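Local atomic coordinates of urocanate hydratase (Paenibacillus sp. Soil724D2, PDB entry 7NED), a protein that probably adds water to thiourocanate during bacterial ergothioneine breakdown, as a urocanase-family lyase that holds NAD+ as its cofactor. Residues A[45-50]-A[112-118]; A[70-76]-A[89-95]; A[154-158]-A[179-183]; A[242-248]-A[302-308]; A[369-374]-A[407-411]. All blocks are in the same frame, centred on the assembly; numbering follows the deposited sequence.

Overall arrangement
From the N terminus, contact 1 closes the first long loop, joining 45-50 to 112-118. Contact 2 is nested inside that loop and pairs strands 69-74 and 91-95 of the eight-stranded mixed sheet. The two touch: Arg50 of contact 1 bonds to Gln74 and Gly76 of contact 2, and both reach the second subunit. Contacts 3, 4 and 5 then follow in series, none crossing another. Contacts 3 and 4 belong to the Rossmann-like domain, with centres about 18 Å apart. They tie the turns and helix ends that lead into its inner strands. Contact 5 joins two helices of the C-terminal region, with its centre about 31 Å from that of contact 2.

Contact 1. Residues A[45-50]-A[112-118]; sequences LAKAAR and QEKGLLI
This is a loop-to-loop contact in the N-terminal region, between the short strand 46-47 with its exit (45-50) and the end of helix 105-113 with the following loop (112-118). The helix closes with a Schellman motif. Gly115 has positive phi (86°), and its N bonds to Gln112 O at 2.9 Å. After Leu116 the chain is extended at Leu117 and Ile118, and Ile118 CA lies 5.4 Å from Arg50 CA. Arg50 is t at chi1 and chi2 and m at chi3. This brings its guanidinium to the loop, where NH1 donates to Gly115 O at 3.0 Å. Leu116 O and Leu117 CA lie over one face of the guanidinium. Leu116 O is 3.3 Å from Arg50 CZ. Other atoms of Arg50 bond to Gln74 O and Ser75 O, so this residue ties 45-50 to the 112-118 loop and to the end of strand 69-74. Ile118, with chi1 t and chi2 p, points at the 45-50 segment. Its CG1 is 3.7 Å from Ala49 O, and its CD1 is 3.7 Å from Arg50 O. At the other end a water donates to Leu45 O (2.8 Å) and Gln112 OE1 (2.7 Å). Lys47 bonds through NZ to Glu38 O. The Leu45 side chain, at this end, lies about 8 Å from the bound NAD. The motif is a Schellman-capped helix end whose Gly115 O is bonded by Arg50.

Contact 2. Residues A[70-76]-A[89-95]; sequences TLVIQSG and PLIVMAN
Strands 70-74 and 91-95 are parallel neighbours in the mixed eight-stranded sheet, flanked by 77-83 and 475-480. Their axes lie 4.9 Å and 8° apart. Leu71 to Gln74 pair with Ile91 to Ala94. Bonds run Leu71 N to Leu90 O (2.8 Å), Val92 N to Leu71 O (3.2 Å), Ile73 N to Val92 O (3.1 Å), Ala94 N to Ile73 O (3.2 Å) and Ser75 N to Ala94 O (2.9 Å). On one face sit Leu71 (t, p), Ile73 (m, t), Ile91 (m, t) and Met93 (p, t, p). Ile73 CB meets Met93 CB at 3.7 Å, and its CD1 meets Ile91 CG2 at 4.0 Å. On the other face Val72 (t) meets Val92 (m), CG2 to CG2, at 3.9 Å. Thr70 OG1 (m) donates to Pro89 O, 2.7 Å. Asn95 OD1 (chi1 m) accepts a weak bond from Gly76 N, 2.9 Å. The second subunit packs on Leu71 and Val72; its Asp459 bonds Gln74 and Ser75. Apolar along the strands, the pairing is polar at its ends.

Contact 3. Residues A[154-158]-A[179-183]; sequences SLAGK and AGAAI
Two waters bridge these segments, beside a single direct hydrogen bond. One water accepts from Leu155 N (2.9 Å) and donates to Ala179 O (2.6 Å). The other accepts from Gly157 N (2.7 Å) and donates to Gly180 O (2.8 Å). The direct bond runs from Ala182 N to Lys158 O at 2.9 Å. Residues 155-158 form a type II beta turn, with Lys158 N to Leu155 O at 2.8 Å and Gly157 at positive phi (71°). Before it, Ser154 (chi1 t) makes an ST turn, its OG accepting from Ala156 N at 3.0 Å. Facing the turn, Gly180 (phi 89°) ends helix 172-178 in a Schellman motif. The two segments thus lead into neighbouring parallel strands, 159-163 and 182-187, of the Rossmann-like sheet, linked through helix 172-178 in a beta-alpha-beta unit. CA atoms are 5.0 Å apart for Leu155 and Ala181, and 4.7 Å for Ala156 and Gly180. Leu155 (m, t) points across. Its CB lies 3.9 Å from Ala181 CB, and its CD1 lies 4.1 Å from Ala179 CB. It also packs on Phe143 and Ala147 of helix 133-150.

Contact 4. Residues A[242-248]-A[302-308]; sequences VRRGITP and ELKKRGA
The Rossmann-like domain has helices beside its parallel sheet, and here the ends of two of them meet, 234-243 and 282-305. Each ends in a Schellman motif and leads on toward a strand, 250-251 or 309-312. In the first, Gly245 has positive phi (63°) and Gly245 N bonds to Val242 O at 3.1 Å. In the second, Gly307 has phi 109°, with Gly307 N to Lys304 O at 3.1 Å and Ala308 N to Leu303 O at 3.0 Å. After Gly245 the chain is extended through Ile246 and Thr247 to Pro248. Thr247 CA lies 5.8 Å from Leu303 CA, and Pro248 CA lies 6.0 Å from Ala308 CA. Leu303 (m, t) points into the gap. Its CD2 is 3.7 Å from Val242 CG2, 3.6 Å from Ile246 O and 4.0 Å from Pro248 CD. Pro248 also packs on Phe159 and Leu161 of strand 159-163. Thr247 (m) sets OG1 3.4 Å from Arg306 CB, and its CG2 is 3.8 Å from Ala308 CB. Val242 (t) brings CG1 to 3.7 Å from Glu302 CG and over one face of the Arg306 guanidinium. Arg306 (m, t, t) makes a salt bridge within its own segment, NE to Glu302 OE1 at 3.0 Å. One water accepts from Arg306 NH2 (2.6 Å) and donates to Val242 O (3.1 Å). Arg306 NH1 donates directly to that same Val242 O at 2.8 Å.

Contact 5. Residues A[369-374]-A[407-411]; sequences FILEAF and DRTKL
In the urocanase C-terminal domain, the first turn of helix 407-420 meets the last turn of helix 360-373 at a steep angle. The short axes are 12.1 Å apart at closest and their directions differ by 122°, so side chains fill the gap. Asp407 (chi1 m) comes first. Its OD1 sits 3.6 Å from Phe374 CE1, at the edge of the ring and near its plane. Arg408 and Thr409 turn to other partners, among them Asp436 and Asn513. Lys410 is fully extended, t at all four chi angles, and reaches over the face of the Phe374 ring (chi1 m). Its NZ is 4.4 Å from the ring centroid and 18° off the normal, a cation-pi contact. Its CE adds a CH-pi contact at 4.3 Å from that centroid. Lys410 NZ also donates to Ala373 O at 3.0 Å, a carbonyl in the last turn of the helix. Leu411 (t, p) closes the segment. Its CD1 lies 3.7 Å from Ile370 CG1 and 3.9 Å from Phe369 CD2. Its CA is 7.6 Å from Ile370 CA. Ile370 and Leu411 both pack on Trp353 of strand 351-355 and on Phe403, while Phe374 rests on Ile380 of helix 378-390.

Contact 1. Residues A[45-50]-A[112-118]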
# COMPACT_ATOMS: atom_id res chain seq x y z
N LEU A 45 -20.10 7.19 4.67
CA LEU A 45 -19.96 6.73 3.30
C LEU A 45 -19.04 5.51 3.18
O LEU A 45 -18.55 5.24 2.07
CB LEU A 45 -19.50 7.88 2.41
CG LEU A 45 -18.05 8.33 2.57
CD1 LEU A 45 -17.66 9.22 1.35
CD2 LEU A 45 -17.80 9.11 3.90
N ALA A 46 -18.82 4.77 4.26
CA ALA A 46 -18.02 3.56 4.19
C ALA A 46 -18.88 2.46 3.61
O ALA A 46 -19.90 2.10 4.19
CB ALA A 46 -17.48 3.18 5.56
N LYS A 47 -18.50 1.93 2.45
CA LYS A 47 -19.39 1.06 1.70
C LYS A 47 -18.89 -0.37 1.69
O LYS A 47 -17.68 -0.63 1.71
CB LYS A 47 -19.54 1.60 0.28
CG LYS A 47 -20.30 2.93 0.22
CD LYS A 47 -20.67 3.30 -1.20
CE LYS A 47 -21.63 4.48 -1.29
NZ LYS A 47 -22.79 4.19 -2.20
N ALA A 48 -19.83 -1.30 1.58
CA ALA A 48 -19.50 -2.71 1.54
C ALA A 48 -19.07 -3.18 0.16
O ALA A 48 -18.47 -4.25 0.05
CB ALA A 48 -20.71 -3.53 1.98
N ALA A 49 -19.44 -2.45 -0.89
CA ALA A 49 -19.08 -2.82 -2.27
C ALA A 49 -19.21 -1.56 -3.09
O ALA A 49 -19.78 -0.57 -2.64
CB ALA A 49 -19.97 -3.91 -2.86
N ARG A 50 -18.71 -1.60 -4.33
CA ARG A 50 -18.69 -0.35 -5.06
C ARG A 50 -20.09 0.04 -5.51
O ARG A 50 -20.41 1.23 -5.57
CB ARG A 50 -17.76 -0.42 -6.27
CG ARG A 50 -17.57 0.95 -6.87
CD ARG A 50 -16.67 0.93 -8.07
NE ARG A 50 -15.37 0.27 -7.81
CZ ARG A 50 -14.42 0.16 -8.72
NH1 ARG A 50 -14.62 0.66 -9.94
NH2 ARG A 50 -13.29 -0.48 -8.45
N GLN A 112 -15.08 8.82 -7.09
CA GLN A 112 -16.29 8.08 -6.71
C GLN A 112 -17.45 8.41 -7.65
O GLN A 112 -18.14 7.51 -8.13
CB GLN A 112 -16.65 8.34 -5.26
CG GLN A 112 -17.96 7.66 -4.89
CD GLN A 112 -18.35 7.85 -3.46
OE1 GLN A 112 -18.56 6.87 -2.74
NE2 GLN A 112 -18.46 9.11 -3.02
N GLU A 113 -17.65 9.70 -7.94
CA GLU A 113 -18.60 10.09 -8.99
C GLU A 113 -18.39 9.38 -10.32
O GLU A 113 -19.37 9.02 -10.98
CB GLU A 113 -18.59 11.60 -9.19
CG GLU A 113 -19.80 12.07 -10.00
N LYS A 114 -17.15 9.18 -10.72
CA LYS A 114 -16.89 8.53 -11.98
C LYS A 114 -17.13 7.04 -11.94
O LYS A 114 -17.00 6.37 -12.97
CB LYS A 114 -15.44 8.79 -12.41
CG LYS A 114 -15.23 10.02 -13.26
CD LYS A 114 -13.75 10.19 -13.59
CE LYS A 114 -13.44 9.62 -14.97
NZ LYS A 114 -12.45 10.53 -15.51
N GLY A 115 -17.39 6.48 -10.76
CA GLY A 115 -17.57 5.04 -10.68
C GLY A 115 -16.28 4.25 -10.51
O GLY A 115 -16.29 3.03 -10.66
N LEU A 116 -15.17 4.90 -10.15
CA LEU A 116 -13.87 4.22 -10.10
C LEU A 116 -13.47 3.73 -8.71
O LEU A 116 -12.59 2.87 -8.59
CB LEU A 116 -12.78 5.16 -10.64
CG LEU A 116 -12.83 5.33 -12.18
CD1 LEU A 116 -11.88 6.44 -12.56
CD2 LEU A 116 -12.38 4.06 -12.89
N LEU A 117 -14.10 4.22 -7.65
CA LEU A 117 -13.72 3.73 -6.32
C LEU A 117 -14.83 4.00 -5.32
O LEU A 117 -15.84 4.66 -5.62
CB LEU A 117 -12.41 4.34 -5.85
CG LEU A 117 -12.48 5.87 -5.78
CD1 LEU A 117 -13.13 6.36 -4.54
CD2 LEU A 117 -10.99 6.29 -5.67
N ILE A 118 -14.63 3.48 -4.11
CA ILE A 118 -15.62 3.65 -3.07
C ILE A 118 -14.64 3.86 -1.88
O ILE A 118 -13.46 3.52 -1.98
CB ILE A 118 -16.41 2.30 -3.00
CG1 ILE A 118 -17.64 2.44 -2.29
CG2 ILE A 118 -15.64 1.25 -2.19
CD1 ILE A 118 -18.36 3.38 -3.31
O HOH W 1 -17.56 5.68 -0.51

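Contact 2. Residues A[70-76]-A[89-95]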
# COMPACT_ATOMS: atom_id res chain seq x y z
N THR A 70 -8.54 -17.63 -5.36
CA THR A 70 -8.59 -16.32 -4.73
C THR A 70 -9.38 -15.38 -5.62
O THR A 70 -9.07 -15.21 -6.81
CB THR A 70 -7.18 -15.77 -4.48
OG1 THR A 70 -6.46 -16.68 -3.65
CG2 THR A 70 -7.26 -14.38 -3.82
N LEU A 71 -10.39 -14.75 -5.03
CA LEU A 71 -11.12 -13.65 -5.65
C LEU A 71 -10.41 -12.33 -5.34
O LEU A 71 -10.11 -12.03 -4.19
CB LEU A 71 -12.56 -13.61 -5.11
CG LEU A 71 -13.39 -12.32 -5.29
CD1 LEU A 71 -13.59 -11.99 -6.80
CD2 LEU A 71 -14.73 -12.43 -4.58
N VAL A 72 -10.17 -11.54 -6.37
CA VAL A 72 -9.54 -10.23 -6.22
C VAL A 72 -10.62 -9.17 -6.27
O VAL A 72 -11.38 -9.10 -7.24
CB VAL A 72 -8.50 -9.99 -7.31
CG1 VAL A 72 -8.18 -8.52 -7.38
CG2 VAL A 72 -7.25 -10.86 -7.04
N ILE A 73 -10.69 -8.34 -5.22
CA ILE A 73 -11.64 -7.24 -5.17
C ILE A 73 -10.85 -5.93 -5.15
O ILE A 73 -9.87 -5.78 -4.39
CB ILE A 73 -12.60 -7.37 -3.97
CG1 ILE A 73 -13.61 -8.48 -4.24
CG2 ILE A 73 -13.34 -6.02 -3.67
CD1 ILE A 73 -14.36 -8.94 -2.98
N GLN A 74 -11.28 -4.96 -5.96
CA GLN A 74 -10.57 -3.69 -6.12
C GLN A 74 -11.56 -2.56 -5.87
O GLN A 74 -12.54 -2.41 -6.62
CB GLN A 74 -9.94 -3.60 -7.52
CG GLN A 74 -9.18 -2.32 -7.84
CD GLN A 74 -10.02 -1.29 -8.58
OE1 GLN A 74 -10.85 -1.64 -9.43
NE2 GLN A 74 -9.80 -0.01 -8.27
N SER A 75 -11.24 -1.70 -4.90
CA SER A 75 -12.20 -0.73 -4.37
C SER A 75 -13.65 -1.22 -4.51
O SER A 75 -14.49 -0.57 -5.13
CB SER A 75 -11.97 0.62 -5.06
OG SER A 75 -10.76 1.18 -4.59
N GLY A 76 -13.93 -2.39 -3.94
CA GLY A 76 -15.28 -2.87 -3.82
C GLY A 76 -15.84 -3.53 -5.05
O GLY A 76 -17.04 -3.85 -5.07
N PRO A 89 -5.33 -16.91 1.08
CA PRO A 89 -6.62 -16.22 1.22
C PRO A 89 -7.61 -16.59 0.12
O PRO A 89 -7.25 -16.87 -1.03
CB PRO A 89 -6.25 -14.74 1.14
CG PRO A 89 -4.86 -14.70 1.78
CD PRO A 89 -4.19 -16.00 1.30
N LEU A 90 -8.90 -16.61 0.50
CA LEU A 90 -9.96 -16.74 -0.49
C LEU A 90 -10.22 -15.42 -1.18
O LEU A 90 -10.66 -15.39 -2.34
CB LEU A 90 -11.25 -17.23 0.17
CG LEU A 90 -11.25 -18.71 0.53
CD1 LEU A 90 -12.47 -18.93 1.44
CD2 LEU A 90 -11.37 -19.53 -0.72
N ILE A 91 -9.98 -14.32 -0.47
CA ILE A 91 -10.15 -12.99 -1.03
C ILE A 91 -8.95 -12.15 -0.63
O ILE A 91 -8.57 -12.12 0.54
CB ILE A 91 -11.45 -12.33 -0.51
CG1 ILE A 91 -12.66 -13.06 -1.08
CG2 ILE A 91 -11.50 -10.87 -0.95
CD1 ILE A 91 -13.97 -12.56 -0.46
N VAL A 92 -8.36 -11.44 -1.60
CA VAL A 92 -7.51 -10.30 -1.28
C VAL A 92 -8.18 -9.09 -1.89
O VAL A 92 -8.68 -9.15 -3.02
CB VAL A 92 -6.05 -10.44 -1.80
CG1 VAL A 92 -5.40 -11.69 -1.18
CG2 VAL A 92 -6.01 -10.49 -3.32
N MET A 93 -8.21 -8.00 -1.14
CA MET A 93 -8.85 -6.79 -1.64
C MET A 93 -8.04 -5.56 -1.25
O MET A 93 -7.34 -5.54 -0.23
CB MET A 93 -10.29 -6.68 -1.10
CG MET A 93 -10.43 -7.00 0.36
SD MET A 93 -11.99 -6.26 0.97
CE MET A 93 -13.04 -7.56 0.35
N ALA A 94 -8.15 -4.51 -2.06
CA ALA A 94 -7.47 -3.26 -1.79
C ALA A 94 -8.44 -2.15 -2.16
O ALA A 94 -8.90 -2.10 -3.30
CB ALA A 94 -6.15 -3.14 -2.58
N ASN A 95 -8.82 -1.33 -1.17
CA ASN A 95 -9.93 -0.39 -1.32
C ASN A 95 -9.49 1.04 -1.05
O ASN A 95 -8.96 1.36 0.02
CB ASN A 95 -11.10 -0.79 -0.42
CG ASN A 95 -11.62 -2.18 -0.74
OD1 ASN A 95 -11.93 -2.47 -1.90
ND2 ASN A 95 -11.68 -3.05 0.26

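Contact 3. Residues A[154-158]-A[179-183]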
# COMPACT_ATOMS: atom_id res chain seq x y z
N SER A 154 -12.54 5.78 38.91
CA SER A 154 -13.98 5.66 38.77
C SER A 154 -14.55 6.90 38.11
O SER A 154 -14.19 8.01 38.49
CB SER A 154 -14.69 5.47 40.14
OG SER A 154 -16.08 5.39 39.91
N LEU A 155 -15.44 6.69 37.13
CA LEU A 155 -16.27 7.74 36.55
C LEU A 155 -17.62 7.90 37.25
O LEU A 155 -18.48 8.68 36.79
CB LEU A 155 -16.53 7.45 35.05
CG LEU A 155 -15.24 7.45 34.24
CD1 LEU A 155 -15.66 7.53 32.78
CD2 LEU A 155 -14.37 8.62 34.62
N ALA A 156 -17.86 7.18 38.32
CA ALA A 156 -19.12 7.41 39.04
C ALA A 156 -19.17 8.88 39.48
O ALA A 156 -18.20 9.40 40.03
CB ALA A 156 -19.24 6.49 40.25
N GLY A 157 -20.30 9.54 39.24
CA GLY A 157 -20.40 10.98 39.49
C GLY A 157 -19.61 11.85 38.53
O GLY A 157 -19.35 13.01 38.83
N LYS A 158 -19.22 11.33 37.37
CA LYS A 158 -18.53 12.14 36.38
C LYS A 158 -19.41 12.29 35.15
O LYS A 158 -20.14 11.36 34.77
CB LYS A 158 -17.16 11.56 36.01
CG LYS A 158 -16.26 11.38 37.24
CD LYS A 158 -15.99 12.73 37.92
CE LYS A 158 -15.33 12.54 39.30
NZ LYS A 158 -14.90 13.85 39.91
N ALA A 179 -19.15 2.26 32.40
CA ALA A 179 -18.10 2.82 33.23
C ALA A 179 -18.64 3.63 34.40
O ALA A 179 -17.84 4.24 35.12
CB ALA A 179 -17.19 3.71 32.38
N GLY A 180 -19.95 3.67 34.58
CA GLY A 180 -20.54 4.34 35.72
C GLY A 180 -20.83 5.81 35.53
O GLY A 180 -21.28 6.44 36.49
N ALA A 181 -20.60 6.36 34.33
CA ALA A 181 -20.61 7.79 34.06
C ALA A 181 -22.02 8.27 33.78
O ALA A 181 -22.93 7.50 33.48
CB ALA A 181 -19.72 8.14 32.85
N ALA A 182 -22.20 9.58 33.88
CA ALA A 182 -23.41 10.24 33.39
C ALA A 182 -23.03 10.84 32.05
O ALA A 182 -22.21 11.77 31.99
CB ALA A 182 -23.88 11.31 34.37
N ILE A 183 -23.60 10.33 30.97
CA ILE A 183 -23.11 10.68 29.63
C ILE A 183 -24.25 11.32 28.84
O ILE A 183 -25.34 10.75 28.72
CB ILE A 183 -22.52 9.45 28.91
CG1 ILE A 183 -21.88 9.88 27.55
CG2 ILE A 183 -23.54 8.32 28.76
CD1 ILE A 183 -20.90 8.81 26.93
O HOH W 2 -15.43 4.00 36.02
O HOH W 3 -22.28 8.87 37.49

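Contact 4. Residues A[242-248]-A[302-308]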
# COMPACT_ATOMS: atom_id res chain seq x y z
N VAL A 242 -20.63 26.17 27.17
CA VAL A 242 -19.59 27.13 27.50
C VAL A 242 -20.21 28.43 27.97
O VAL A 242 -19.74 29.07 28.93
CB VAL A 242 -18.69 27.35 26.27
CG1 VAL A 242 -17.76 28.52 26.51
CG2 VAL A 242 -17.93 26.06 25.94
N ARG A 243 -21.27 28.86 27.30
CA ARG A 243 -21.97 30.07 27.72
C ARG A 243 -22.50 29.92 29.15
O ARG A 243 -22.34 30.82 29.99
CB ARG A 243 -23.10 30.37 26.74
CG ARG A 243 -23.61 31.80 26.75
CD ARG A 243 -24.83 31.98 25.84
NE ARG A 243 -25.97 31.21 26.33
CZ ARG A 243 -26.66 31.51 27.43
NH1 ARG A 243 -26.30 32.56 28.16
NH2 ARG A 243 -27.68 30.75 27.81
N ARG A 244 -23.14 28.79 29.45
CA ARG A 244 -23.70 28.55 30.76
C ARG A 244 -22.66 28.24 31.82
O ARG A 244 -23.06 28.02 32.97
CB ARG A 244 -24.69 27.39 30.70
CG ARG A 244 -25.84 27.64 29.77
CD ARG A 244 -26.85 26.55 29.93
NE ARG A 244 -27.90 26.65 28.94
CZ ARG A 244 -29.08 26.05 29.07
NH1 ARG A 244 -29.32 25.35 30.17
NH2 ARG A 244 -30.01 26.18 28.13
N GLY A 245 -21.36 28.25 31.48
CA GLY A 245 -20.31 27.90 32.42
C GLY A 245 -20.37 26.48 32.94
O GLY A 245 -19.87 26.19 34.03
N ILE A 246 -20.99 25.58 32.18
CA ILE A 246 -21.10 24.18 32.54
C ILE A 246 -19.93 23.45 31.88
O ILE A 246 -19.85 23.38 30.65
CB ILE A 246 -22.45 23.61 32.08
CG1 ILE A 246 -23.57 24.21 32.93
CG2 ILE A 246 -22.45 22.12 32.16
CD1 ILE A 246 -24.92 23.59 32.69
N THR A 247 -19.02 22.92 32.70
CA THR A 247 -17.85 22.20 32.20
C THR A 247 -18.04 20.73 32.54
O THR A 247 -17.99 20.37 33.73
CB THR A 247 -16.54 22.71 32.80
OG1 THR A 247 -16.40 24.11 32.54
CG2 THR A 247 -15.33 22.00 32.19
N PRO A 248 -18.31 19.87 31.57
CA PRO A 248 -18.32 18.44 31.87
C PRO A 248 -16.93 18.00 32.29
O PRO A 248 -15.93 18.70 32.05
CB PRO A 248 -18.73 17.79 30.52
CG PRO A 248 -19.26 18.91 29.68
CD PRO A 248 -18.52 20.14 30.14
N GLU A 302 -12.26 25.53 24.96
CA GLU A 302 -12.59 26.31 26.13
C GLU A 302 -12.89 25.38 27.30
O GLU A 302 -12.44 25.61 28.39
CB GLU A 302 -13.73 27.24 25.84
CG GLU A 302 -14.06 28.16 26.99
CD GLU A 302 -12.97 29.17 27.35
OE1 GLU A 302 -12.87 29.46 28.57
OE2 GLU A 302 -12.29 29.71 26.44
N LEU A 303 -13.62 24.30 27.04
CA LEU A 303 -13.93 23.36 28.08
C LEU A 303 -12.65 22.76 28.64
O LEU A 303 -12.52 22.55 29.81
CB LEU A 303 -14.93 22.30 27.63
CG LEU A 303 -16.34 22.79 27.27
CD1 LEU A 303 -17.19 21.76 26.57
CD2 LEU A 303 -17.07 23.46 28.42
N LYS A 304 -11.70 22.51 27.77
CA LYS A 304 -10.41 21.99 28.19
C LYS A 304 -9.71 22.94 29.15
O LYS A 304 -9.12 22.51 30.14
CB LYS A 304 -9.53 21.73 26.98
CG LYS A 304 -8.08 21.40 27.34
CD LYS A 304 -7.27 21.01 26.05
CE LYS A 304 -5.81 20.71 26.37
NZ LYS A 304 -5.75 19.60 27.35
N LYS A 305 -9.77 24.23 28.86
CA LYS A 305 -9.14 25.23 29.71
C LYS A 305 -9.88 25.39 31.04
O LYS A 305 -9.25 25.78 32.04
CB LYS A 305 -9.02 26.53 28.95
N ARG A 306 -11.15 25.07 31.09
CA ARG A 306 -11.87 25.10 32.35
C ARG A 306 -11.75 23.78 33.12
O ARG A 306 -12.39 23.62 34.16
CB ARG A 306 -13.33 25.46 32.12
CG ARG A 306 -13.47 26.71 31.28
CD ARG A 306 -14.92 27.07 31.01
NE ARG A 306 -15.00 28.42 30.46
CZ ARG A 306 -16.13 29.02 30.09
NH1 ARG A 306 -17.31 28.40 30.20
NH2 ARG A 306 -16.06 30.25 29.62
N GLY A 307 -10.91 22.86 32.65
CA GLY A 307 -10.58 21.66 33.40
C GLY A 307 -11.15 20.35 32.88
O GLY A 307 -10.85 19.31 33.46
N ALA A 308 -11.93 20.36 31.80
CA ALA A 308 -12.43 19.11 31.24
C ALA A 308 -11.27 18.30 30.67
O ALA A 308 -10.27 18.86 30.21
CB ALA A 308 -13.45 19.38 30.14
O HOH W 4 -18.10 31.73 29.04
O HOH W 5 -18.22 25.62 30.72

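Contact 5. Residues A[369-374]-A[407-411]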
# COMPACT_ATOMS: atom_id res chain seq x y z
N PHE A 369 -16.22 -19.85 27.97
CA PHE A 369 -14.88 -20.32 27.81
C PHE A 369 -13.87 -19.27 28.23
O PHE A 369 -12.96 -19.57 28.90
CB PHE A 369 -14.59 -20.72 26.40
CG PHE A 369 -13.15 -20.97 26.17
CD1 PHE A 369 -12.58 -22.14 26.55
CD2 PHE A 369 -12.36 -20.01 25.61
CE1 PHE A 369 -11.24 -22.36 26.39
CE2 PHE A 369 -11.01 -20.23 25.44
CZ PHE A 369 -10.46 -21.40 25.82
N ILE A 370 -14.10 -18.03 27.85
CA ILE A 370 -13.13 -16.99 28.18
C ILE A 370 -13.03 -16.79 29.70
O ILE A 370 -11.93 -16.67 30.25
CB ILE A 370 -13.49 -15.69 27.45
CG1 ILE A 370 -13.29 -15.87 25.92
CG2 ILE A 370 -12.64 -14.58 27.97
CD1 ILE A 370 -13.80 -14.67 25.03
N LEU A 371 -14.15 -16.75 30.37
CA LEU A 371 -14.16 -16.58 31.81
C LEU A 371 -13.38 -17.69 32.56
O LEU A 371 -12.77 -17.44 33.55
CB LEU A 371 -15.59 -16.48 32.28
CG LEU A 371 -16.34 -15.30 31.72
CD1 LEU A 371 -17.80 -15.34 32.14
CD2 LEU A 371 -15.66 -13.97 32.02
N GLU A 372 -13.38 -18.89 32.01
CA GLU A 372 -12.70 -20.01 32.58
C GLU A 372 -11.23 -20.08 32.19
O GLU A 372 -10.42 -20.38 32.98
CB GLU A 372 -13.33 -21.34 32.18
CG GLU A 372 -14.83 -21.50 32.33
CD GLU A 372 -15.47 -22.61 31.45
OE1 GLU A 372 -14.88 -23.08 30.47
OE2 GLU A 372 -16.60 -23.01 31.72
N ALA A 373 -10.93 -19.85 30.93
CA ALA A 373 -9.60 -19.98 30.43
C ALA A 373 -8.69 -18.78 30.57
O ALA A 373 -7.52 -18.95 30.47
CB ALA A 373 -9.63 -20.48 29.00
N PHE A 374 -9.23 -17.58 30.79
CA PHE A 374 -8.45 -16.36 30.98
C PHE A 374 -8.74 -15.70 32.33
O PHE A 374 -8.67 -14.47 32.45
CB PHE A 374 -8.72 -15.35 29.86
CG PHE A 374 -8.34 -15.84 28.50
CD1 PHE A 374 -7.09 -15.54 27.97
CD2 PHE A 374 -9.24 -16.58 27.74
CE1 PHE A 374 -6.74 -16.00 26.72
CE2 PHE A 374 -8.89 -17.02 26.49
CZ PHE A 374 -7.64 -16.74 25.98
N ASP A 407 -2.74 -14.59 23.22
CA ASP A 407 -4.12 -14.77 23.68
C ASP A 407 -5.10 -14.88 22.51
O ASP A 407 -6.00 -15.74 22.54
CB ASP A 407 -4.52 -13.62 24.60
CG ASP A 407 -3.92 -13.73 25.98
OD1 ASP A 407 -3.34 -14.79 26.28
OD2 ASP A 407 -4.02 -12.77 26.75
N ARG A 408 -4.94 -14.05 21.47
CA ARG A 408 -5.82 -14.20 20.31
C ARG A 408 -5.73 -15.62 19.78
O ARG A 408 -6.75 -16.26 19.48
CB ARG A 408 -5.47 -13.20 19.19
CG ARG A 408 -5.77 -11.79 19.56
CD ARG A 408 -5.65 -10.82 18.40
NE ARG A 408 -5.33 -9.49 18.91
CZ ARG A 408 -5.16 -8.43 18.13
NH1 ARG A 408 -5.30 -8.58 16.81
NH2 ARG A 408 -4.82 -7.26 18.65
N THR A 409 -4.50 -16.13 19.66
CA THR A 409 -4.28 -17.46 19.12
C THR A 409 -4.92 -18.52 20.02
O THR A 409 -5.60 -19.43 19.54
CB THR A 409 -2.77 -17.70 19.00
OG1 THR A 409 -2.22 -16.69 18.14
CG2 THR A 409 -2.47 -19.10 18.46
N LYS A 410 -4.67 -18.42 21.33
CA LYS A 410 -5.27 -19.32 22.31
C LYS A 410 -6.79 -19.38 22.16
O LYS A 410 -7.39 -20.46 22.10
CB LYS A 410 -4.87 -18.86 23.71
CG LYS A 410 -5.58 -19.61 24.83
CD LYS A 410 -4.94 -19.29 26.15
CE LYS A 410 -5.76 -19.92 27.29
NZ LYS A 410 -5.23 -19.39 28.59
N LEU A 411 -7.44 -18.22 22.14
CA LEU A 411 -8.89 -18.19 21.98
C LEU A 411 -9.31 -18.87 20.68
O LEU A 411 -10.21 -19.71 20.66
CB LEU A 411 -9.37 -16.75 22.01
CG LEU A 411 -10.86 -16.60 21.77
CD1 LEU A 411 -11.71 -17.35 22.86
CD2 LEU A 411 -11.16 -15.13 21.80